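Short-chain dehydrogenase/reductase SDR (Burkholderia phymatum, PDB 5IG2) binds NAD in a Rossmann-type fold and probably works as an oxidoreductase on CH-OH groups. Local coordinates at residues Phe26-Leu37 with Ala242-Phe250. Numbering follows the deposited sequence.
Sequences FGRAFAEKGASL and ATDVATLTF. With NAD (nicotinamide-adenine-dinucleotide), chain F.
The ring of Phe-26 is held between Val-245 and the cofactor: CG1 of Val-245 lies over one face, 12° off the normal, in a CH-pi contact, and a phosphate oxygen of NAD, O2N, lies over the other. Ala-242 CB closes in at the ring edge. The backbone joins in, with Phe-26 N donating to O1N of the same phosphate at 2.9 Å, as expected at the start of the helix that follows the glycine-rich loop of a Rossmann fold. One turn on, Ala-29 packs between Ala-242 and Ala-246; its CB lies 3.8 Å from CB of both, and these small residues let the axes approach to 8.2 Å at a crossing angle of -56°. Phe-30 packs next, CD1 against Ala-246 CB at 3.8 Å, and its ring stacks on Phe-96 from the central sheet. At the margin, a water links Glu-32 OE1 to Thr-243 OG1. Lys-33 sets CG over the face of the Phe-250 ring, 3.7 Å from its centroid; the chain then bends at chi2 (62°), and NZ reaches a second water shared with Thr-247 OG1. Gly-34 passes close to the same ring, its N 3.8 Å from Phe-250 CZ, and Leu-37 adds CD1 at 3.6 Å from Phe-250 CD2. With no direct hydrogen bond between them, the two helices are joined by apolar and CH-pi packing, with water bridges at the margin of the contact, and helix 242-254 thereby backs the phenylalanine that faces the NAD phosphate.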
# COMPACT_ATOMS: atom_id res chain seq x y z
N PHE B 26 -2.29 -22.09 38.72
CA PHE B 26 -1.83 -23.48 38.67
C PHE B 26 -2.99 -24.44 38.50
O PHE B 26 -2.90 -25.41 37.73
CB PHE B 26 -1.07 -23.87 39.95
CG PHE B 26 0.17 -23.06 40.22
CD1 PHE B 26 0.82 -22.36 39.22
CD2 PHE B 26 0.70 -23.03 41.51
CE1 PHE B 26 1.97 -21.63 39.50
CE2 PHE B 26 1.84 -22.30 41.79
CZ PHE B 26 2.48 -21.60 40.79
N GLY B 27 -4.08 -24.24 39.24
CA GLY B 27 -5.17 -25.19 39.18
C GLY B 27 -5.74 -25.33 37.78
O GLY B 27 -5.95 -26.44 37.29
N ARG B 28 -5.96 -24.19 37.12
CA ARG B 28 -6.42 -24.21 35.74
C ARG B 28 -5.44 -24.94 34.84
O ARG B 28 -5.84 -25.70 33.95
CB ARG B 28 -6.63 -22.78 35.27
CG ARG B 28 -7.10 -22.62 33.85
CD ARG B 28 -7.34 -21.13 33.59
NE ARG B 28 -7.78 -20.84 32.23
CZ ARG B 28 -6.97 -20.61 31.21
NH1 ARG B 28 -5.65 -20.64 31.39
NH2 ARG B 28 -7.46 -20.35 30.01
N ALA B 29 -4.13 -24.73 35.05
CA ALA B 29 -3.11 -25.39 34.24
C ALA B 29 -3.07 -26.90 34.51
O ALA B 29 -2.86 -27.69 33.58
CB ALA B 29 -1.75 -24.75 34.50
N PHE B 30 -3.24 -27.30 35.78
CA PHE B 30 -3.38 -28.72 36.08
C PHE B 30 -4.56 -29.33 35.32
O PHE B 30 -4.47 -30.44 34.79
CB PHE B 30 -3.59 -28.94 37.58
CG PHE B 30 -2.43 -28.52 38.45
CD1 PHE B 30 -1.12 -28.54 37.96
CD2 PHE B 30 -2.65 -28.13 39.77
CE1 PHE B 30 -0.06 -28.16 38.80
CE2 PHE B 30 -1.60 -27.76 40.60
CZ PHE B 30 -0.31 -27.76 40.12
N ALA B 31 -5.68 -28.61 35.28
CA ALA B 31 -6.86 -29.12 34.60
C ALA B 31 -6.61 -29.26 33.11
O ALA B 31 -6.98 -30.27 32.50
CB ALA B 31 -8.05 -28.21 34.90
N GLU B 32 -5.94 -28.26 32.51
CA GLU B 32 -5.61 -28.34 31.10
C GLU B 32 -4.68 -29.51 30.82
O GLU B 32 -4.87 -30.25 29.85
CB GLU B 32 -4.96 -27.04 30.64
CG GLU B 32 -5.92 -25.86 30.64
CD GLU B 32 -5.20 -24.54 30.42
OE1 GLU B 32 -4.07 -24.38 30.93
OE2 GLU B 32 -5.76 -23.66 29.74
N LYS B 33 -3.67 -29.70 31.66
CA LYS B 33 -2.75 -30.82 31.46
C LYS B 33 -3.46 -32.15 31.65
O LYS B 33 -3.29 -33.08 30.85
CB LYS B 33 -1.55 -30.69 32.41
CG LYS B 33 -0.51 -31.80 32.27
CD LYS B 33 0.12 -31.82 30.89
CE LYS B 33 1.22 -32.88 30.85
NZ LYS B 33 1.92 -32.93 29.54
N GLY B 34 -4.28 -32.26 32.70
CA GLY B 34 -5.05 -33.48 32.91
C GLY B 34 -5.96 -33.79 31.74
O GLY B 34 -6.04 -34.94 31.30
N ALA B 35 -6.65 -32.78 31.22
CA ALA B 35 -7.48 -32.99 30.04
C ALA B 35 -6.67 -33.53 28.88
O ALA B 35 -7.10 -34.47 28.20
CB ALA B 35 -8.18 -31.69 29.63
N SER B 36 -5.48 -32.96 28.63
CA SER B 36 -4.66 -33.40 27.50
C SER B 36 -4.18 -34.84 27.66
O SER B 36 -3.82 -35.47 26.66
CB SER B 36 -3.45 -32.47 27.33
OG SER B 36 -2.51 -32.63 28.38
N LEU B 37 -4.15 -35.36 28.88
CA LEU B 37 -3.75 -36.73 29.12
C LEU B 37 -4.93 -37.68 29.14
O LEU B 37 -4.74 -38.89 29.32
CB LEU B 37 -2.99 -36.83 30.45
CG LEU B 37 -1.63 -36.12 30.47
CD1 LEU B 37 -1.00 -36.19 31.85
CD2 LEU B 37 -0.69 -36.68 29.40
N ALA B 242 2.26 -20.90 34.42
CA ALA B 242 1.47 -21.94 35.06
C ALA B 242 1.50 -23.24 34.25
O ALA B 242 1.51 -24.33 34.82
CB ALA B 242 0.03 -21.47 35.27
N THR B 243 1.52 -23.13 32.92
CA THR B 243 1.64 -24.32 32.08
C THR B 243 2.91 -25.09 32.40
O THR B 243 2.90 -26.33 32.44
CB THR B 243 1.62 -23.91 30.60
OG1 THR B 243 0.36 -23.28 30.30
CG2 THR B 243 1.79 -25.12 29.68
N ASP B 244 4.03 -24.39 32.60
CA ASP B 244 5.29 -25.06 32.91
C ASP B 244 5.22 -25.75 34.26
O ASP B 244 5.71 -26.88 34.42
CB ASP B 244 6.45 -24.06 32.89
CG ASP B 244 6.62 -23.38 31.54
OD1 ASP B 244 6.75 -24.09 30.51
OD2 ASP B 244 6.63 -22.12 31.51
N VAL B 245 4.63 -25.09 35.25
CA VAL B 245 4.44 -25.72 36.55
C VAL B 245 3.63 -27.00 36.40
O VAL B 245 3.98 -28.04 36.97
CB VAL B 245 3.78 -24.73 37.53
CG1 VAL B 245 3.39 -25.43 38.84
CG2 VAL B 245 4.74 -23.58 37.82
N ALA B 246 2.58 -26.96 35.59
CA ALA B 246 1.76 -28.16 35.39
C ALA B 246 2.57 -29.26 34.73
O ALA B 246 2.52 -30.42 35.14
CB ALA B 246 0.52 -27.83 34.57
N THR B 247 3.34 -28.91 33.69
CA THR B 247 4.16 -29.92 33.02
C THR B 247 5.11 -30.59 34.00
O THR B 247 5.17 -31.82 34.08
CB THR B 247 4.93 -29.30 31.86
OG1 THR B 247 4.00 -28.85 30.86
CG2 THR B 247 5.86 -30.32 31.25
N LEU B 248 5.86 -29.79 34.77
CA LEU B 248 6.82 -30.36 35.71
C LEU B 248 6.12 -31.15 36.80
O LEU B 248 6.63 -32.18 37.25
CB LEU B 248 7.68 -29.26 36.33
CG LEU B 248 8.56 -28.48 35.34
CD1 LEU B 248 8.95 -27.15 35.96
CD2 LEU B 248 9.79 -29.30 34.96
N THR B 249 4.96 -30.69 37.26
CA THR B 249 4.25 -31.40 38.32
C THR B 249 3.81 -32.79 37.85
O THR B 249 4.01 -33.79 38.54
CB THR B 249 3.06 -30.57 38.79
OG1 THR B 249 3.55 -29.36 39.37
CG2 THR B 249 2.23 -31.32 39.83
N PHE B 250 3.23 -32.87 36.64
CA PHE B 250 2.80 -34.18 36.15
C PHE B 250 3.99 -35.11 35.90
O PHE B 250 3.89 -36.32 36.13
CB PHE B 250 1.94 -34.01 34.90
CG PHE B 250 0.48 -33.78 35.20
CD1 PHE B 250 0.02 -32.54 35.61
CD2 PHE B 250 -0.44 -34.82 35.08
CE1 PHE B 250 -1.32 -32.33 35.88
CE2 PHE B 250 -1.78 -34.62 35.34
CZ PHE B 250 -2.22 -33.37 35.74
PA NAD F . -4.58 -17.98 41.72
O1A NAD F . -5.17 -16.83 42.42
O2A NAD F . -4.39 -17.76 40.21
O5B NAD F . -5.38 -19.34 41.94
C5B NAD F . -5.79 -19.75 43.25
C4B NAD F . -7.26 -20.06 43.17
O4B NAD F . -7.73 -20.51 44.46
C3B NAD F . -8.17 -18.88 42.77
O3B NAD F . -8.96 -19.20 41.63
C2B NAD F . -9.05 -18.66 44.01
O2B NAD F . -10.37 -18.26 43.67
C1B NAD F . -9.05 -20.05 44.62
N9A NAD F . -9.40 -20.08 46.04
C8A NAD F . -9.02 -19.19 47.01
N7A NAD F . -9.58 -19.40 48.18
C5A NAD F . -10.38 -20.51 47.96
C6A NAD F . -11.25 -21.23 48.80
N6A NAD F . -11.54 -20.87 50.05
N1A NAD F . -11.87 -22.31 48.28
C2A NAD F . -11.64 -22.64 47.00
N3A NAD F . -10.86 -22.02 46.10
C4A NAD F . -10.26 -20.95 46.65
O3 NAD F . -3.16 -18.33 42.36
PN NAD F . -2.16 -19.56 42.14
O1N NAD F . -2.59 -20.36 40.97
O2N NAD F . -0.79 -19.00 42.17
O5D NAD F . -2.43 -20.35 43.50
C5D NAD F . -2.38 -21.79 43.55
C4D NAD F . -1.47 -22.18 44.69
O4D NAD F . -0.09 -21.91 44.35
C3D NAD F . -1.73 -21.47 46.02
O3D NAD F . -1.68 -22.42 47.08
C2D NAD F . -0.54 -20.51 46.13
O2D NAD F . -0.25 -20.22 47.49
C1D NAD F . 0.53 -21.36 45.47
N1N NAD F . 1.81 -20.64 45.02
C2N NAD F . 1.71 -19.66 44.11
C3N NAD F . 2.85 -19.01 43.65
C7N NAD F . 2.84 -18.03 42.53
O7N NAD F . 3.80 -17.25 42.39
N7N NAD F . 1.75 -17.93 41.79
C4N NAD F . 4.08 -19.42 44.15
C5N NAD F . 4.16 -20.44 45.07
C6N NAD F . 3.00 -21.04 45.51
O HOH W 1 -1.70 -24.90 30.31
O HOH W 2 3.24 -30.71 28.90